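Local structure of putative translational inhibitor protein (Yersinia pestis, 5V4D) at residues Asp96-Lys99 / Gly100-Phe103. The protein is of unknown function but belongs to the Rid (YjgF-like) family, some members of which deaminate reactive enamines and imines, so a similar role is plausible. Residues are numbered along the deposited sequence; the frame is centred on the assembly and turned at random.
Sequences DYFK and GTIF. With CA (calcium ion), chain H.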
ATOM      1  N   ASP A  96       9.317  11.399  16.883  1.00 16.18           N
ATOM      2  CA  ASP A  96      10.370  11.097  17.843  1.00 17.41           C
ATOM      3  C   ASP A  96      11.226   9.953  17.336  1.00 15.41           C
ATOM      4  O   ASP A  96      12.464  10.007  17.390  1.00 17.88           O
ATOM      5  CB  ASP A  96       9.782  10.725  19.201  1.00 19.50           C
ATOM      6  CG  ASP A  96       8.910  11.821  19.833  1.00 21.19           C
ATOM      7  OD1 ASP A  96       8.892  12.976  19.368  1.00 18.77           O
ATOM      8  OD2 ASP A  96       8.244  11.443  20.840  1.00 23.12           O
ATOM      9  N   TYR A  97      10.572   8.900  16.859  1.00 14.81           N
ATOM     10  CA  TYR A  97      11.284   7.713  16.389  1.00 16.56           C
ATOM     11  C   TYR A  97      12.180   8.051  15.212  1.00 17.05           C
ATOM     12  O   TYR A  97      13.324   7.570  15.118  1.00 18.08           O
ATOM     13  CB  TYR A  97      10.252   6.644  15.971  1.00 14.68           C
ATOM     14  CG  TYR A  97      10.862   5.360  15.466  1.00 17.37           C
ATOM     15  CD1 TYR A  97      11.564   4.510  16.336  1.00 17.30           C
ATOM     16  CD2 TYR A  97      10.736   4.993  14.120  1.00 16.56           C
ATOM     17  CE1 TYR A  97      12.132   3.317  15.869  1.00 20.44           C
ATOM     18  CE2 TYR A  97      11.269   3.813  13.650  1.00 19.02           C
ATOM     19  CZ  TYR A  97      11.977   2.975  14.530  1.00 20.25           C
ATOM     20  OH  TYR A  97      12.537   1.810  14.033  1.00 17.78           O
ATOM     21  N   PHE A  98      11.689   8.899  14.303  1.00 14.24           N
ATOM     22  CA  PHE A  98      12.446   9.194  13.090  1.00 18.22           C
ATOM     23  C   PHE A  98      13.313  10.447  13.193  1.00 18.34           C
ATOM     24  O   PHE A  98      13.975  10.802  12.214  1.00 18.77           O
ATOM     25  CB  PHE A  98      11.485   9.324  11.894  1.00 17.41           C
ATOM     26  CG  PHE A  98      11.021   7.998  11.374  1.00 14.50           C
ATOM     27  CD1 PHE A  98      11.913   7.174  10.687  1.00 17.00           C
ATOM     28  CD2 PHE A  98       9.730   7.566  11.574  1.00 17.29           C
ATOM     29  CE1 PHE A  98      11.515   5.914  10.196  1.00 15.23           C
ATOM     30  CE2 PHE A  98       9.301   6.320  11.122  1.00 16.69           C
ATOM     31  CZ  PHE A  98      10.193   5.491  10.397  1.00 16.14           C
ATOM     32  N   LYS A  99      13.372  11.097  14.355  1.00 18.67           N
ATOM     33  CA  LYS A  99      14.138  12.337  14.471  1.00 17.26           C
ATOM     34  C   LYS A  99      15.588  12.131  14.029  1.00 18.95           C
ATOM     35  O   LYS A  99      16.215  11.112  14.353  1.00 21.07           O
ATOM     36  CB  LYS A  99      14.092  12.853  15.911  1.00 20.21           C
ATOM     37  CG  LYS A  99      14.833  14.194  16.066  1.00 25.85           C
ATOM     38  CD  LYS A  99      14.650  14.861  17.415  1.00 35.84           C
ATOM     39  CE  LYS A  99      15.337  16.244  17.412  1.00 37.26           C
ATOM     40  NZ  LYS A  99      14.932  17.120  18.547  1.00 42.22           N
ATOM     41  N   GLY A 100      16.092  13.078  13.246  1.00 21.01           N
ATOM     42  CA  GLY A 100      17.468  13.048  12.780  1.00 21.54           C
ATOM     43  C   GLY A 100      17.693  12.241  11.524  1.00 25.08           C
ATOM     44  O   GLY A 100      18.819  12.222  11.014  1.00 34.50           O
ATOM     45  N   THR A 101      16.678  11.556  11.024  1.00 17.21           N
ATOM     46  CA  THR A 101      16.757  10.850   9.755  1.00 16.41           C
ATOM     47  C   THR A 101      16.035  11.659   8.702  1.00 19.87           C
ATOM     48  O   THR A 101      15.261  12.564   9.023  1.00 20.11           O
ATOM     49  CB  THR A 101      16.132   9.444   9.831  1.00 19.13           C
ATOM     50  OG1 THR A 101      14.700   9.541   9.817  1.00 20.29           O
ATOM     51  CG2 THR A 101      16.616   8.706  11.102  1.00 18.12           C
ATOM     52  N   ILE A 102      16.299  11.319   7.432  1.00 19.43           N
ATOM     53  CA  ILE A 102      15.481  11.817   6.328  1.00 20.68           C
ATOM     54  C   ILE A 102      14.124  11.118   6.386  1.00 17.52           C
ATOM     55  O   ILE A 102      14.027   9.889   6.260  1.00 18.82           O
ATOM     56  CB  ILE A 102      16.158  11.564   4.983  1.00 20.00           C
ATOM     57  CG1 ILE A 102      17.482  12.318   4.890  1.00 22.35           C
ATOM     58  CG2 ILE A 102      15.221  12.039   3.874  1.00 21.42           C
ATOM     59  CD1 ILE A 102      18.181  12.035   3.544  1.00 34.52           C
ATOM     60  N   PHE A 103      13.061  11.892   6.623  1.00 16.48           N
ATOM     61  CA  PHE A 103      11.797  11.247   6.953  1.00 15.62           C
ATOM     62  C   PHE A 103      11.324  10.429   5.766  1.00 15.84           C
ATOM     63  O   PHE A 103      11.389  10.893   4.620  1.00 17.39           O
ATOM     64  CB  PHE A 103      10.696  12.258   7.269  1.00 15.81           C
ATOM     65  CG  PHE A 103      10.907  13.077   8.521  1.00 20.00           C
ATOM     66  CD1 PHE A 103      11.394  12.537   9.682  1.00 21.93           C
ATOM     67  CD2 PHE A 103      10.579  14.425   8.519  1.00 22.76           C
ATOM     68  CE1 PHE A 103      11.543  13.297  10.828  1.00 26.63           C
ATOM     69  CE2 PHE A 103      10.719  15.169   9.653  1.00 26.61           C
ATOM     70  CZ  PHE A 103      11.210  14.625  10.794  1.00 29.49           C
TER
HETATM   71 CA    CA H 202       7.119  14.539  19.566  1.00 18.38          CA
HETATM   72  O   HOH W   1       6.400  13.271  21.461  1.00 25.08           O
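Phe98 and Thr101 close a type II beta turn that takes the chain out of helix 87-98 and toward strand 105-110 in this alpha-beta Rid fold. Two residues earlier, Asp96 faces away from the turn and binds a calcium ion, with OD1 2.4 Å from the metal. A water on the same ion donates a hydrogen bond to OD2, so both carboxylate oxygens are engaged; the carbonyl oxygen of Asp92 is a further ligand. Tyr97 packs on Leu57 and Leu64 of helix 49-66, and its ring edge, at CD2, lies over one face of the Phe98 ring, offset toward the rim.

At Phe98 the carbonyl oxygen does most of the work. Thr101 N donates to Phe98 O at 3.0 Å, tilted 25° from the carbonyl plane, while Thr101 OG1 donates to the same Phe98 O at 2.8 Å in that plane, on a lone pair. Thr101 reaches it because chi1 of 76° sets OG1 between its own backbone N and carbonyl carbon, which also leaves the hydroxyl at the edge of the Phe98 ring, 3.8 Å from CD1. Lys99 and Gly100 form the corners of the turn; the second corner of a type II turn has positive phi, here 86°, which glycine readily adopts. The first side-chain bond of Lys99 points away from 100-103, and the chain is extended beyond CG. Phe103, which also packs on Tyr19 of the second subunit, returns to Phe98: its CD1 lies 3.9 Å from Phe98 CB, and the ring edge at CE1 comes within 3.7 Å of Phe98 O.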